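Local coordinates for aldehyde Dehydrogenase (Burkholderia cenocepacia, PDB 4O6R), which probably oxidises aldehydes to carboxylic acids with NAD+ or NADP+ as the electron acceptor, at the interface of chains A and B. Residues are numbered along the deposited sequence; one frame, centred on the assembly and turned at random. Chains: chain A/B, Aldehyde Dehydrogenase.

Contact 1 and contact 2 belong to one two-fold symmetric interface between chains A and B, and their C-alpha centres lie about 50 Å apart. They share no residue. In contact 1 the C-terminal residues of chain B are bound on chain A between helices 102-123, 270-282 and 302-315. In contact 2 the strands 138-146 and 477-485 of chain A, which belong to the family's oligomerisation arm, meet a loop and helix 469-475 of chain B. Strand 477-485 and the tail are near in sequence, which suggests that exchanged C-terminal segments hold the two chains together at distant points within the four-copy assembly.

Contact 1: the interface of chains A and B. Residues chain A 103-104, 279, 282-283, 312, 316, 327; chain B 493-496.
The extreme C-terminal tail of chain B, B:His493 to the terminal B:Arg496, reaches onto chain A in this aldehyde dehydrogenase dimer. The imidazole of B:His493 lies between two side chains of chain A: A:Arg103 NH2 is over one face, 3.8 Å from the ring centroid in a cation-pi contact, and the edge of A:Trp279 is on the other, where CE3 comes 3.7 Å from CG of the histidine. A:Asp104 OD1 lies at the imidazole rim, in its plane, near CE1. With CG anti to the backbone N (chi1 -176°), the ring projects between these groups, while the same A:Arg103 NH2 donates a bent hydrogen bond of 2.7 Å to B:His493 O, tilted from the carbonyl plane. B:Phe494 turns a face to A:Ile316, whose CD1 sits 3.7 Å from CZ; the opposite face is backed by B:His493 CD2, and A:Phe282 CB touches the ring tip. At the end of the tail, B:Arg496 and A:Glu327 meet tip to tip, guanidinium and carboxylate nearly coplanar (20°). B:Arg496 NH1 makes an almost straight salt-bridge hydrogen bond of 2.8 Å to A:Glu327 OE2, and B:Arg496 NH2 bonds A:Glu327 OE1 at 2.9 Å, both oxygens using their syn lone pairs. NH1 also donates to B:Lys495 O, from above the carbonyl plane, which may help hold the bent arginine chain, and A:Leu312 CD1 packs on CG of B:Arg496. Water 1 joins A:Arg103 NH1, A:Glu327 OE2 and B:Lys495 N, the carboxylate oxygen lying 2.6 Å from the water O. The paired charges and sandwiched rings fasten the tail to the partner subunit and probably stabilise this subunit pair.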
loop_
_atom_site.group_PDB
_atom_site.type_symbol
_atom_site.label_atom_id
_atom_site.label_comp_id
_atom_site.label_asym_id
_atom_site.label_seq_id
_atom_site.Cartn_x
_atom_site.Cartn_y
_atom_site.Cartn_z
ATOM N N ARG A 103 -31.010 -21.410 14.115
ATOM C CA ARG A 103 -29.765 -22.017 13.710
ATOM C C ARG A 103 -28.869 -21.037 12.901
ATOM O O ARG A 103 -27.648 -21.100 13.026
ATOM C CB ARG A 103 -30.017 -23.334 12.979
ATOM C CG ARG A 103 -30.531 -23.187 11.567
ATOM C CD ARG A 103 -30.694 -24.551 10.943
ATOM N NE ARG A 103 -30.532 -24.457 9.509
ATOM C CZ ARG A 103 -30.232 -25.468 8.702
ATOM N NH1 ARG A 103 -30.139 -26.717 9.171
ATOM N NH2 ARG A 103 -30.086 -25.230 7.393
ATOM N N ASP A 104 -29.487 -20.142 12.126
ATOM C CA ASP A 104 -28.771 -19.156 11.296
ATOM C C ASP A 104 -28.288 -17.970 12.145
ATOM O O ASP A 104 -27.174 -17.447 11.944
ATOM C CB ASP A 104 -29.664 -18.548 10.195
ATOM C CG ASP A 104 -29.992 -19.504 9.058
ATOM O OD1 ASP A 104 -29.321 -20.536 8.868
ATOM O OD2 ASP A 104 -30.964 -19.169 8.311
ATOM N N TRP A 279 -28.270 -22.650 -1.045
ATOM C CA TRP A 279 -27.714 -21.664 -0.144
ATOM C C TRP A 279 -27.889 -20.247 -0.691
ATOM O O TRP A 279 -28.297 -19.336 0.031
ATOM C CB TRP A 279 -26.228 -21.981 0.108
ATOM C CG TRP A 279 -25.369 -20.844 0.500
ATOM C CD1 TRP A 279 -24.461 -20.183 -0.291
ATOM C CD2 TRP A 279 -25.291 -20.234 1.792
ATOM N NE1 TRP A 279 -23.842 -19.205 0.431
ATOM C CE2 TRP A 279 -24.343 -19.199 1.705
ATOM C CE3 TRP A 279 -25.948 -20.459 3.013
ATOM C CZ2 TRP A 279 -24.026 -18.378 2.791
ATOM C CZ3 TRP A 279 -25.638 -19.648 4.100
ATOM C CH2 TRP A 279 -24.688 -18.620 3.988
ATOM N N PHE A 282 -31.962 -19.482 -0.900
ATOM C CA PHE A 282 -32.879 -19.790 0.208
ATOM C C PHE A 282 -32.389 -19.385 1.578
ATOM O O PHE A 282 -33.222 -19.147 2.462
ATOM C CB PHE A 282 -33.356 -21.251 0.145
ATOM C CG PHE A 282 -34.026 -21.579 -1.167
ATOM C CD1 PHE A 282 -35.019 -20.740 -1.682
ATOM C CD2 PHE A 282 -33.651 -22.670 -1.911
ATOM C CE1 PHE A 282 -35.612 -20.995 -2.897
ATOM C CE2 PHE A 282 -34.250 -22.930 -3.122
ATOM C CZ PHE A 282 -35.226 -22.099 -3.625
ATOM N N HIS A 283 -31.075 -19.250 1.759
ATOM C CA HIS A 283 -30.584 -18.730 3.024
ATOM C C HIS A 283 -31.155 -17.346 3.229
ATOM O O HIS A 283 -31.260 -16.566 2.288
ATOM C CB HIS A 283 -29.064 -18.679 3.112
ATOM C CG HIS A 283 -28.566 -17.875 4.271
ATOM N ND1 HIS A 283 -27.988 -16.643 4.120
ATOM C CD2 HIS A 283 -28.621 -18.099 5.608
ATOM C CE1 HIS A 283 -27.653 -16.152 5.303
ATOM N NE2 HIS A 283 -28.051 -17.009 6.224
ATOM N N LEU A 312 -34.617 -30.795 -3.576
ATOM C CA LEU A 312 -34.013 -30.233 -2.358
ATOM C C LEU A 312 -34.847 -29.069 -1.797
ATOM O O LEU A 312 -35.125 -29.004 -0.604
ATOM C CB LEU A 312 -32.591 -29.754 -2.650
ATOM C CG LEU A 312 -31.839 -29.065 -1.520
ATOM C CD1 LEU A 312 -31.804 -29.965 -0.303
ATOM C CD2 LEU A 312 -30.454 -28.719 -2.014
ATOM N N ILE A 316 -37.062 -28.368 2.033
ATOM C CA ILE A 316 -36.581 -27.454 3.041
ATOM C C ILE A 316 -37.625 -27.320 4.144
ATOM O O ILE A 316 -38.800 -27.137 3.867
ATOM C CB ILE A 316 -36.219 -26.084 2.430
ATOM C CG1 ILE A 316 -34.954 -26.207 1.566
ATOM C CG2 ILE A 316 -36.041 -25.030 3.518
ATOM C CD1 ILE A 316 -34.598 -24.969 0.763
ATOM N N GLU A 327 -35.227 -24.813 8.983
ATOM C CA GLU A 327 -34.236 -24.435 7.972
ATOM C C GLU A 327 -34.573 -23.130 7.264
ATOM O O GLU A 327 -33.677 -22.458 6.780
ATOM C CB GLU A 327 -34.096 -25.520 6.920
ATOM C CG GLU A 327 -33.512 -26.827 7.435
ATOM C CD GLU A 327 -33.464 -27.912 6.368
ATOM O OE1 GLU A 327 -34.480 -28.115 5.638
ATOM O OE2 GLU A 327 -32.392 -28.566 6.257
ATOM N N HIS B 493 -25.615 -26.399 3.318
ATOM C CA HIS B 493 -26.463 -25.652 4.255
ATOM C C HIS B 493 -27.731 -26.415 4.628
ATOM O O HIS B 493 -28.183 -26.358 5.761
ATOM C CB HIS B 493 -26.826 -24.303 3.633
ATOM C CG HIS B 493 -27.604 -23.409 4.531
ATOM N ND1 HIS B 493 -27.076 -22.863 5.677
ATOM C CD2 HIS B 493 -28.879 -22.970 4.459
ATOM C CE1 HIS B 493 -27.996 -22.129 6.277
ATOM N NE2 HIS B 493 -29.103 -22.184 5.563
ATOM N N PHE B 494 -28.321 -27.118 3.668
ATOM C CA PHE B 494 -29.464 -27.986 3.940
ATOM C C PHE B 494 -28.955 -29.426 3.902
ATOM O O PHE B 494 -28.761 -29.992 2.833
ATOM C CB PHE B 494 -30.585 -27.744 2.910
ATOM C CG PHE B 494 -30.995 -26.312 2.813
ATOM C CD1 PHE B 494 -31.737 -25.730 3.819
ATOM C CD2 PHE B 494 -30.613 -25.524 1.733
ATOM C CE1 PHE B 494 -32.103 -24.390 3.771
ATOM C CE2 PHE B 494 -30.980 -24.177 1.670
ATOM C CZ PHE B 494 -31.729 -23.608 2.685
ATOM N N LYS B 495 -28.708 -30.001 5.064
ATOM C CA LYS B 495 -28.042 -31.301 5.155
ATOM C C LYS B 495 -28.995 -32.430 4.846
ATOM O O LYS B 495 -30.079 -32.508 5.437
ATOM C CB LYS B 495 -27.468 -31.504 6.541
ATOM C CG LYS B 495 -26.420 -30.460 6.851
ATOM C CD LYS B 495 -25.930 -30.523 8.283
ATOM C CE LYS B 495 -25.124 -29.274 8.600
ATOM N NZ LYS B 495 -24.087 -29.007 7.558
ATOM N N ARG B 496 -28.585 -33.307 3.931
ATOM C CA ARG B 496 -29.426 -34.416 3.496
ATOM C C ARG B 496 -28.634 -35.718 3.435
ATOM O O ARG B 496 -27.455 -35.740 3.733
ATOM C CB ARG B 496 -30.044 -34.127 2.131
ATOM C CG ARG B 496 -30.958 -32.912 2.089
ATOM C CD ARG B 496 -32.257 -33.152 2.856
ATOM N NE ARG B 496 -33.173 -32.023 2.790
ATOM C CZ ARG B 496 -33.149 -30.962 3.606
ATOM N NH1 ARG B 496 -32.245 -30.846 4.582
ATOM N NH2 ARG B 496 -34.030 -29.996 3.425
ATOM O OXT ARG B 496 -29.156 -36.778 3.117
HETATM O O HOH W 1 -30.055 -28.882 7.374
#

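Contact 2: the interface of chains A and B. Residues chain A 130, 132, 140, 142, 479, 481, 483; chain B 453-455, 471.
B:Ser454 and B:Pro455, in a loop of the aldehyde dehydrogenase fold, rest on strands 138-146 and 477-485 of chain A, which form part of the oligomerisation arm characteristic of this family. B:Ser454 points its hydroxyl at the arm: OG, anti to its backbone N (chi1 -178°), donates to the side-chain carbonyl A:Asn140 OD1 at 2.6 Å, from a position tilted 24° from the carbonyl plane. The other end of that amide is held as well. A:Asn140 ND2 gives a nearly straight bond of 3.0 Å to A:Ser481 OG on the neighbouring strand, lying close to the amide plane, which fixes the rotation of the amide and presents OD1 to the serine. A:Asn140 CG lies over the centre of the A:Trp483 ring, and CZ2 at the benzo edge of the indole packs 3.6 Å from CB of B:Ser454. A weak hydrogen bond from A:Ser481 OG to B:Ser454 OG adds little, but water 2 ties the group together. Water 2 lies 2.6 Å from B:Ser454 OG, is joined to A:Ser481 OG and B:Pro455 O, and sits in the plane of the indole at its edge, facing A:Trp483 NE1. Beside this polar cluster the pyrrolidine of B:Pro455 crosses A:Val142 obliquely, CD lying 3.9 Å from CG2 and CG against both methyl branches, with A:Ala479 CB flanking it more distantly. Next to A:Val142 on the same face of chain A, A:Ile132 meets the start of the loop: the branch methyl CG2 of A:Ile132 lies 3.6 Å from the carbonyl O of B:Gly453, and CD1 touches the same oxygen. B:Glu471, on helix 469-475, makes its link to A:Ser130 through water 3, which is 2.6 Å from the carboxylate OE2 and also bonded to A:Ser130 OG.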
loop_
_atom_site.group_PDB
_atom_site.type_symbol
_atom_site.label_atom_id
_atom_site.label_comp_id
_atom_site.label_asym_id
_atom_site.label_seq_id
_atom_site.Cartn_x
_atom_site.Cartn_y
_atom_site.Cartn_z
ATOM N N SER A 130 0.737 8.713 4.190
ATOM C CA SER A 130 1.773 8.626 3.172
ATOM C C SER A 130 2.724 9.835 3.202
ATOM O O SER A 130 2.394 10.887 3.775
ATOM C CB SER A 130 1.126 8.428 1.773
ATOM O OG SER A 130 0.207 9.478 1.495
ATOM N N ILE A 132 4.976 11.935 0.301
ATOM C CA ILE A 132 4.959 12.050 -1.138
ATOM C C ILE A 132 6.290 12.605 -1.608
ATOM O O ILE A 132 6.746 13.621 -1.090
ATOM C CB ILE A 132 3.858 13.052 -1.589
ATOM C CG1 ILE A 132 2.503 12.750 -0.961
ATOM C CG2 ILE A 132 3.778 13.110 -3.098
ATOM C CD1 ILE A 132 1.949 11.356 -1.247
ATOM N N ASN A 140 6.260 16.549 2.386
ATOM C CA ASN A 140 4.815 16.473 2.186
ATOM C C ASN A 140 4.272 15.180 2.740
ATOM O O ASN A 140 4.503 14.123 2.171
ATOM C CB ASN A 140 4.502 16.631 0.676
ATOM C CG ASN A 140 3.024 16.540 0.337
ATOM O OD1 ASN A 140 2.679 16.148 -0.785
ATOM N ND2 ASN A 140 2.151 16.926 1.262
ATOM N N VAL A 142 0.821 13.069 4.214
ATOM C CA VAL A 142 -0.621 13.009 4.057
ATOM C C VAL A 142 -1.176 12.068 5.121
ATOM O O VAL A 142 -0.740 10.916 5.211
ATOM C CB VAL A 142 -1.011 12.495 2.681
ATOM C CG1 VAL A 142 -2.530 12.449 2.515
ATOM C CG2 VAL A 142 -0.366 13.356 1.600
ATOM N N ALA A 479 -8.157 12.582 2.889
ATOM C CA ALA A 479 -6.744 12.918 2.804
ATOM C C ALA A 479 -6.511 14.349 3.333
ATOM O O ALA A 479 -7.201 15.314 2.932
ATOM C CB ALA A 479 -6.252 12.801 1.372
ATOM N N SER A 481 -3.340 16.757 3.422
ATOM C CA SER A 481 -1.994 16.906 2.895
ATOM C C SER A 481 -1.309 18.110 3.556
ATOM O O SER A 481 -1.871 19.207 3.556
ATOM C CB SER A 481 -2.059 17.114 1.385
ATOM O OG SER A 481 -0.787 17.365 0.842
ATOM N N TRP A 483 2.283 20.314 3.828
ATOM C CA TRP A 483 3.563 20.630 3.173
ATOM C C TRP A 483 4.405 21.457 4.106
ATOM O O TRP A 483 3.925 22.502 4.599
ATOM C CB TRP A 483 3.367 21.481 1.923
ATOM C CG TRP A 483 2.748 20.807 0.756
ATOM C CD1 TRP A 483 1.438 20.451 0.617
ATOM C CD2 TRP A 483 3.392 20.459 -0.475
ATOM N NE1 TRP A 483 1.227 19.897 -0.625
ATOM C CE2 TRP A 483 2.412 19.856 -1.305
ATOM C CE3 TRP A 483 4.706 20.553 -0.937
ATOM C CZ2 TRP A 483 2.692 19.385 -2.590
ATOM C CZ3 TRP A 483 4.999 20.081 -2.232
ATOM C CH2 TRP A 483 3.975 19.486 -3.040
ATOM N N GLY B 453 1.667 13.906 -7.646
ATOM C CA GLY B 453 1.505 12.815 -6.666
ATOM C C GLY B 453 0.875 13.224 -5.342
ATOM O O GLY B 453 0.580 12.364 -4.520
ATOM N N SER B 454 0.652 14.531 -5.139
ATOM C CA SER B 454 0.202 15.034 -3.848
ATOM C C SER B 454 -1.300 15.324 -3.874
ATOM O O SER B 454 -1.714 16.264 -4.547
ATOM C CB SER B 454 0.960 16.316 -3.487
ATOM O OG SER B 454 0.582 16.828 -2.197
ATOM N N PRO B 455 -2.096 14.570 -3.091
ATOM C CA PRO B 455 -3.555 14.698 -3.229
ATOM C C PRO B 455 -4.089 16.105 -2.973
ATOM O O PRO B 455 -3.708 16.769 -1.995
ATOM C CB PRO B 455 -4.111 13.705 -2.199
ATOM C CG PRO B 455 -3.041 13.506 -1.219
ATOM C CD PRO B 455 -1.752 13.614 -2.018
ATOM N N GLU B 471 -4.444 8.524 -4.916
ATOM C CA GLU B 471 -5.812 8.877 -4.510
ATOM C C GLU B 471 -6.694 9.069 -5.736
ATOM O O GLU B 471 -7.815 8.533 -5.794
ATOM C CB GLU B 471 -5.807 10.145 -3.664
ATOM C CG GLU B 471 -5.139 10.006 -2.308
ATOM C CD GLU B 471 -3.599 10.118 -2.300
ATOM O OE1 GLU B 471 -2.943 10.268 -3.368
ATOM O OE2 GLU B 471 -3.033 10.068 -1.166
HETATM O O HOH W 2 -1.458 18.316 -1.667
HETATM O O HOH W 3 -0.756 8.750 -0.877
#